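Local coordinates for thiamine monophosphate kinase (Aquifex aeolicus, PDB 1VQV), which catalyses the ATP-dependent phosphorylation of thiamine monophosphate to thiamine diphosphate, the active form of vitamin B1, at residues A59-I73 / R184-K196. Sequence-based numbering, arbitrary orientation.
Sequences AVGWKAISVNVSDVI and RHLRPTARIDYVK. With PO4 (phosphate ion), chain F.
Ala-59 meets Arg-187 near the N-terminal end of segment 59-73, its CB 3.7 Å from Arg-187 CG. One turn on, Trp-62 carries two interactions in different directions. With CG anti to the backbone N (chi1 172°), its indole presents one face to the Arg-187 guanidinium, which lies flat on it, planes 16° apart and Arg-187 CZ 3.8 Å from the centroid of the six-membered ring of Trp-62: a cation-pi stack. At the ring edge, NE1 donates in the indole plane to Pro-188 O (2.8 Å). Replacing this tryptophan by a leucine would probably leave Pro-188 O without its main donor and the guanidinium free to swing off its aromatic platform. Arg-187 NH1 also binds a phosphate ion, probably from the crystallisation liquor, through O4 (2.9 Å), in the guanidinium plane. Lys-63 runs extended past Leu-186 O; its NZ donates to His-185 O and sits 3.9 Å above the His-185 imidazole plane. Ser-66 OG, whose stronger partner is Tyr-111, lies beside the same proline carbonyl. Ala-190 CB packs on Val-69 CG1 (3.7 Å) and Ser-70, whose side chain nears the magnesium ligand Asp-207. Ile-73 CD1 reaches Ile-192 CG1 (3.8 Å) and Val-195. Helix 57-73 of the PurM-like N-terminal domain thus binds carbonyls at the end of helix 176-186 and just beyond through polar side chains, whereas apolar packing joins it to the start of helix 195-201.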
loop_
_atom_site.group_PDB
_atom_site.type_symbol
_atom_site.label_atom_id
_atom_site.label_comp_id
_atom_site.label_asym_id
_atom_site.label_seq_id
_atom_site.Cartn_x
_atom_site.Cartn_y
_atom_site.Cartn_z
ATOM N N ALA B 59 18.267 -8.564 -2.456
ATOM C CA ALA B 59 18.566 -7.382 -1.678
ATOM C C ALA B 59 17.409 -6.388 -1.820
ATOM O O ALA B 59 17.083 -5.685 -0.864
ATOM C CB ALA B 59 19.880 -6.762 -2.148
ATOM N N VAL B 60 16.794 -6.332 -3.003
ATOM C CA VAL B 60 15.664 -5.430 -3.249
ATOM C C VAL B 60 14.481 -5.899 -2.404
ATOM O O VAL B 60 13.731 -5.089 -1.864
ATOM C CB VAL B 60 15.246 -5.395 -4.766
ATOM C CG1 VAL B 60 14.012 -4.519 -4.957
ATOM C CG2 VAL B 60 16.382 -4.842 -5.617
ATOM N N GLY B 61 14.332 -7.217 -2.289
ATOM C CA GLY B 61 13.269 -7.792 -1.484
ATOM C C GLY B 61 13.474 -7.486 -0.017
ATOM O O GLY B 61 12.522 -7.243 0.705
ATOM N N TRP B 62 14.725 -7.507 0.428
ATOM C CA TRP B 62 15.045 -7.207 1.814
ATOM C C TRP B 62 14.782 -5.718 2.053
ATOM O O TRP B 62 14.106 -5.342 2.994
ATOM C CB TRP B 62 16.512 -7.574 2.107
ATOM C CG TRP B 62 17.022 -7.138 3.468
ATOM C CD1 TRP B 62 17.432 -5.878 3.827
ATOM C CD2 TRP B 62 17.111 -7.937 4.654
ATOM N NE1 TRP B 62 17.758 -5.846 5.154
ATOM C CE2 TRP B 62 17.572 -7.091 5.691
ATOM C CE3 TRP B 62 16.844 -9.283 4.943
ATOM C CZ2 TRP B 62 17.771 -7.545 7.000
ATOM C CZ3 TRP B 62 17.040 -9.733 6.242
ATOM C CH2 TRP B 62 17.500 -8.859 7.259
ATOM N N LYS B 63 15.293 -4.873 1.173
ATOM C CA LYS B 63 15.094 -3.443 1.307
ATOM C C LYS B 63 13.609 -3.062 1.366
ATOM O O LYS B 63 13.226 -2.206 2.150
ATOM C CB LYS B 63 15.779 -2.722 0.149
ATOM C CG LYS B 63 15.939 -1.242 0.344
ATOM C CD LYS B 63 17.029 -0.711 -0.550
ATOM C CE LYS B 63 17.189 0.786 -0.389
ATOM N NZ LYS B 63 18.262 1.333 -1.265
ATOM N N ALA B 64 12.774 -3.703 0.552
ATOM C CA ALA B 64 11.348 -3.385 0.534
ATOM C C ALA B 64 10.744 -3.450 1.932
ATOM O O ALA B 64 9.913 -2.620 2.300
ATOM C CB ALA B 64 10.614 -4.326 -0.402
ATOM N N ILE B 65 11.162 -4.437 2.710
ATOM C CA ILE B 65 10.681 -4.593 4.072
ATOM C C ILE B 65 11.429 -3.670 5.046
ATOM O O ILE B 65 10.832 -3.060 5.925
ATOM C CB ILE B 65 10.835 -6.056 4.530
ATOM C CG1 ILE B 65 9.866 -6.940 3.741
ATOM C CG2 ILE B 65 10.614 -6.169 6.043
ATOM C CD1 ILE B 65 8.408 -6.625 3.947
ATOM N N SER B 66 12.738 -3.553 4.868
ATOM C CA SER B 66 13.541 -2.715 5.744
ATOM C C SER B 66 13.215 -1.228 5.744
ATOM O O SER B 66 13.286 -0.597 6.787
ATOM C CB SER B 66 15.030 -2.904 5.444
ATOM O OG SER B 66 15.512 -4.103 6.032
ATOM N N VAL B 67 12.869 -0.653 4.600
ATOM C CA VAL B 67 12.567 0.765 4.590
ATOM C C VAL B 67 11.343 1.033 5.458
ATOM O O VAL B 67 11.340 1.958 6.273
ATOM C CB VAL B 67 12.320 1.290 3.162
ATOM C CG1 VAL B 67 11.958 2.764 3.203
ATOM C CG2 VAL B 67 13.571 1.098 2.321
ATOM N N ASN B 68 10.303 0.223 5.308
ATOM C CA ASN B 68 9.105 0.426 6.104
ATOM C C ASN B 68 9.329 0.205 7.582
ATOM O O ASN B 68 8.725 0.877 8.412
ATOM C CB ASN B 68 7.975 -0.477 5.632
ATOM C CG ASN B 68 7.242 0.108 4.480
ATOM O OD1 ASN B 68 7.083 1.316 4.404
ATOM N ND2 ASN B 68 6.779 -0.734 3.575
ATOM N N VAL B 69 10.197 -0.746 7.909
ATOM C CA VAL B 69 10.501 -1.059 9.300
ATOM C C VAL B 69 11.247 0.102 9.975
ATOM O O VAL B 69 11.031 0.389 11.146
ATOM C CB VAL B 69 11.352 -2.362 9.393
ATOM C CG1 VAL B 69 11.760 -2.617 10.826
ATOM C CG2 VAL B 69 10.561 -3.548 8.858
ATOM N N SER B 70 12.110 0.772 9.219
ATOM C CA SER B 70 12.885 1.889 9.733
ATOM C C SER B 70 12.052 3.089 10.154
ATOM O O SER B 70 12.505 3.906 10.948
ATOM C CB SER B 70 13.920 2.333 8.704
ATOM O OG SER B 70 14.994 1.413 8.663
ATOM N N ASP B 71 10.844 3.191 9.605
ATOM C CA ASP B 71 9.927 4.271 9.930
ATOM C C ASP B 71 9.138 3.916 11.173
ATOM O O ASP B 71 8.921 4.767 12.040
ATOM C CB ASP B 71 8.964 4.504 8.781
ATOM C CG ASP B 71 9.654 5.018 7.558
ATOM O OD1 ASP B 71 10.374 6.037 7.682
ATOM O OD2 ASP B 71 9.479 4.401 6.478
ATOM N N VAL B 72 8.685 2.665 11.230
ATOM C CA VAL B 72 7.947 2.161 12.379
ATOM C C VAL B 72 8.878 2.220 13.584
ATOM O O VAL B 72 8.485 2.618 14.673
ATOM C CB VAL B 72 7.525 0.683 12.197
ATOM C CG1 VAL B 72 6.884 0.166 13.477
ATOM C CG2 VAL B 72 6.561 0.543 11.025
ATOM N N ILE B 73 10.123 1.815 13.369
ATOM C CA ILE B 73 11.127 1.790 14.419
ATOM C C ILE B 73 11.434 3.175 14.981
ATOM O O ILE B 73 11.545 3.349 16.188
ATOM C CB ILE B 73 12.419 1.062 13.883
ATOM C CG1 ILE B 73 12.585 -0.243 14.639
ATOM C CG2 ILE B 73 13.670 1.928 13.997
ATOM C CD1 ILE B 73 11.305 -1.041 14.695
ATOM N N ARG B 184 25.308 -1.125 2.398
ATOM C CA ARG B 184 24.556 -0.244 3.294
ATOM C C ARG B 184 23.418 0.456 2.565
ATOM O O ARG B 184 22.415 0.860 3.168
ATOM C CB ARG B 184 25.494 0.804 3.909
ATOM C CG ARG B 184 26.105 0.356 5.234
ATOM C CD ARG B 184 27.465 0.964 5.533
ATOM N NE ARG B 184 28.204 0.066 6.423
ATOM C CZ ARG B 184 29.516 0.109 6.640
ATOM N NH1 ARG B 184 30.275 1.018 6.046
ATOM N NH2 ARG B 184 30.073 -0.797 7.428
ATOM N N HIS B 185 23.574 0.591 1.257
ATOM C CA HIS B 185 22.569 1.248 0.451
ATOM C C HIS B 185 21.602 0.244 -0.154
ATOM O O HIS B 185 20.418 0.521 -0.293
ATOM C CB HIS B 185 23.255 2.071 -0.639
ATOM C CG HIS B 185 22.314 2.662 -1.637
ATOM N ND1 HIS B 185 22.000 2.034 -2.820
ATOM C CD2 HIS B 185 21.618 3.821 -1.629
ATOM C CE1 HIS B 185 21.150 2.781 -3.503
ATOM N NE2 HIS B 185 20.902 3.871 -2.802
ATOM N N LEU B 186 22.105 -0.936 -0.490
ATOM C CA LEU B 186 21.272 -1.962 -1.100
ATOM C C LEU B 186 20.533 -2.846 -0.094
ATOM O O LEU B 186 19.347 -3.129 -0.251
ATOM C CB LEU B 186 22.122 -2.837 -2.032
ATOM C CG LEU B 186 21.625 -2.970 -3.473
ATOM C CD1 LEU B 186 21.333 -1.594 -4.013
ATOM C CD2 LEU B 186 22.673 -3.659 -4.331
ATOM N N ARG B 187 21.245 -3.284 0.936
ATOM C CA ARG B 187 20.680 -4.146 1.964
ATOM C C ARG B 187 20.832 -3.506 3.337
ATOM O O ARG B 187 21.523 -4.049 4.196
ATOM C CB ARG B 187 21.392 -5.508 1.963
ATOM C CG ARG B 187 20.539 -6.683 1.528
ATOM C CD ARG B 187 21.047 -8.035 2.070
ATOM N NE ARG B 187 20.927 -8.114 3.529
ATOM C CZ ARG B 187 20.520 -9.195 4.192
ATOM N NH1 ARG B 187 20.183 -10.295 3.539
ATOM N NH2 ARG B 187 20.471 -9.187 5.516
ATOM N N PRO B 188 20.195 -2.346 3.565
ATOM C CA PRO B 188 20.312 -1.695 4.874
ATOM C C PRO B 188 19.595 -2.481 5.967
ATOM O O PRO B 188 18.726 -3.287 5.673
ATOM C CB PRO B 188 19.682 -0.330 4.632
ATOM C CG PRO B 188 18.637 -0.627 3.601
ATOM C CD PRO B 188 19.351 -1.551 2.656
ATOM N N THR B 189 19.993 -2.271 7.220
ATOM C CA THR B 189 19.363 -2.933 8.362
ATOM C C THR B 189 18.706 -1.863 9.241
ATOM O O THR B 189 19.361 -0.919 9.673
ATOM C CB THR B 189 20.387 -3.736 9.222
ATOM O OG1 THR B 189 21.000 -4.758 8.425
ATOM C CG2 THR B 189 19.687 -4.408 10.396
ATOM N N ALA B 190 17.403 -1.990 9.468
ATOM C CA ALA B 190 16.697 -1.033 10.297
ATOM C C ALA B 190 17.212 -1.210 11.717
ATOM O O ALA B 190 17.533 -2.326 12.135
ATOM C CB ALA B 190 15.202 -1.285 10.239
ATOM N N ARG B 191 17.283 -0.105 12.450
ATOM C CA ARG B 191 17.771 -0.119 13.815
ATOM C C ARG B 191 16.720 -0.630 14.761
ATOM O O ARG B 191 16.412 -0.002 15.767
ATOM C CB ARG B 191 18.191 1.287 14.207
ATOM C CG ARG B 191 19.234 1.831 13.277
ATOM C CD ARG B 191 20.277 0.774 13.009
ATOM N NE ARG B 191 21.596 1.248 13.399
ATOM C CZ ARG B 191 22.265 0.823 14.461
ATOM N NH1 ARG B 191 21.749 -0.104 15.258
ATOM N NH2 ARG B 191 23.446 1.346 14.730
ATOM N N ILE B 192 16.179 -1.796 14.443
ATOM C CA ILE B 192 15.131 -2.366 15.255
ATOM C C ILE B 192 15.646 -2.620 16.652
ATOM O O ILE B 192 14.872 -2.918 17.565
ATOM C CB ILE B 192 14.577 -3.666 14.638
ATOM C CG1 ILE B 192 13.361 -4.108 15.455
ATOM C CG2 ILE B 192 15.677 -4.725 14.553
ATOM C CD1 ILE B 192 12.577 -5.235 14.867
ATOM N N ASP B 193 16.961 -2.471 16.807
ATOM C CA ASP B 193 17.652 -2.644 18.087
ATOM C C ASP B 193 17.605 -1.378 18.966
ATOM O O ASP B 193 18.154 -1.354 20.056
ATOM C CB ASP B 193 19.110 -3.065 17.834
ATOM C CG ASP B 193 19.920 -2.008 17.089
ATOM O OD1 ASP B 193 19.393 -1.318 16.200
ATOM O OD2 ASP B 193 21.120 -1.872 17.372
ATOM N N TYR B 194 16.930 -0.342 18.482
ATOM C CA TYR B 194 16.785 0.923 19.196
ATOM C C TYR B 194 15.346 1.114 19.665
ATOM O O TYR B 194 15.003 2.156 20.236
ATOM C CB TYR B 194 17.104 2.095 18.276
ATOM C CG TYR B 194 18.536 2.520 18.239
ATOM C CD1 TYR B 194 19.506 1.716 17.659
ATOM C CD2 TYR B 194 18.923 3.745 18.786
ATOM C CE1 TYR B 194 20.826 2.117 17.622
ATOM C CE2 TYR B 194 20.238 4.157 18.756
ATOM C CZ TYR B 194 21.186 3.341 18.174
ATOM O OH TYR B 194 22.491 3.766 18.151
ATOM N N VAL B 195 14.495 0.132 19.406
ATOM C CA VAL B 195 13.107 0.294 19.785
ATOM C C VAL B 195 12.946 0.574 21.262
ATOM O O VAL B 195 12.379 1.603 21.624
ATOM C CB VAL B 195 12.243 -0.922 19.330
ATOM C CG1 VAL B 195 11.015 -1.085 20.214
ATOM C CG2 VAL B 195 11.775 -0.686 17.891
ATOM N N LYS B 196 13.460 -0.309 22.114
ATOM C CA LYS B 196 13.360 -0.118 23.563
ATOM C C LYS B 196 13.856 1.260 24.005
ATOM O O LYS B 196 13.203 1.950 24.786
ATOM C CB LYS B 196 14.164 -1.195 24.278
ATOM C CG LYS B 196 13.760 -2.597 23.899
ATOM C CD LYS B 196 12.318 -2.879 24.297
ATOM C CE LYS B 196 12.020 -4.362 24.202
ATOM N NZ LYS B 196 12.954 -5.129 25.063
HETATM P P PO4 F . 22.133 -11.229 0.201
HETATM O O1 PO4 F . 22.973 -11.688 1.339
HETATM O O2 PO4 F . 22.787 -10.077 -0.468
HETATM O O3 PO4 F . 21.969 -12.340 -0.777
HETATM O O4 PO4 F . 20.798 -10.809 0.706
#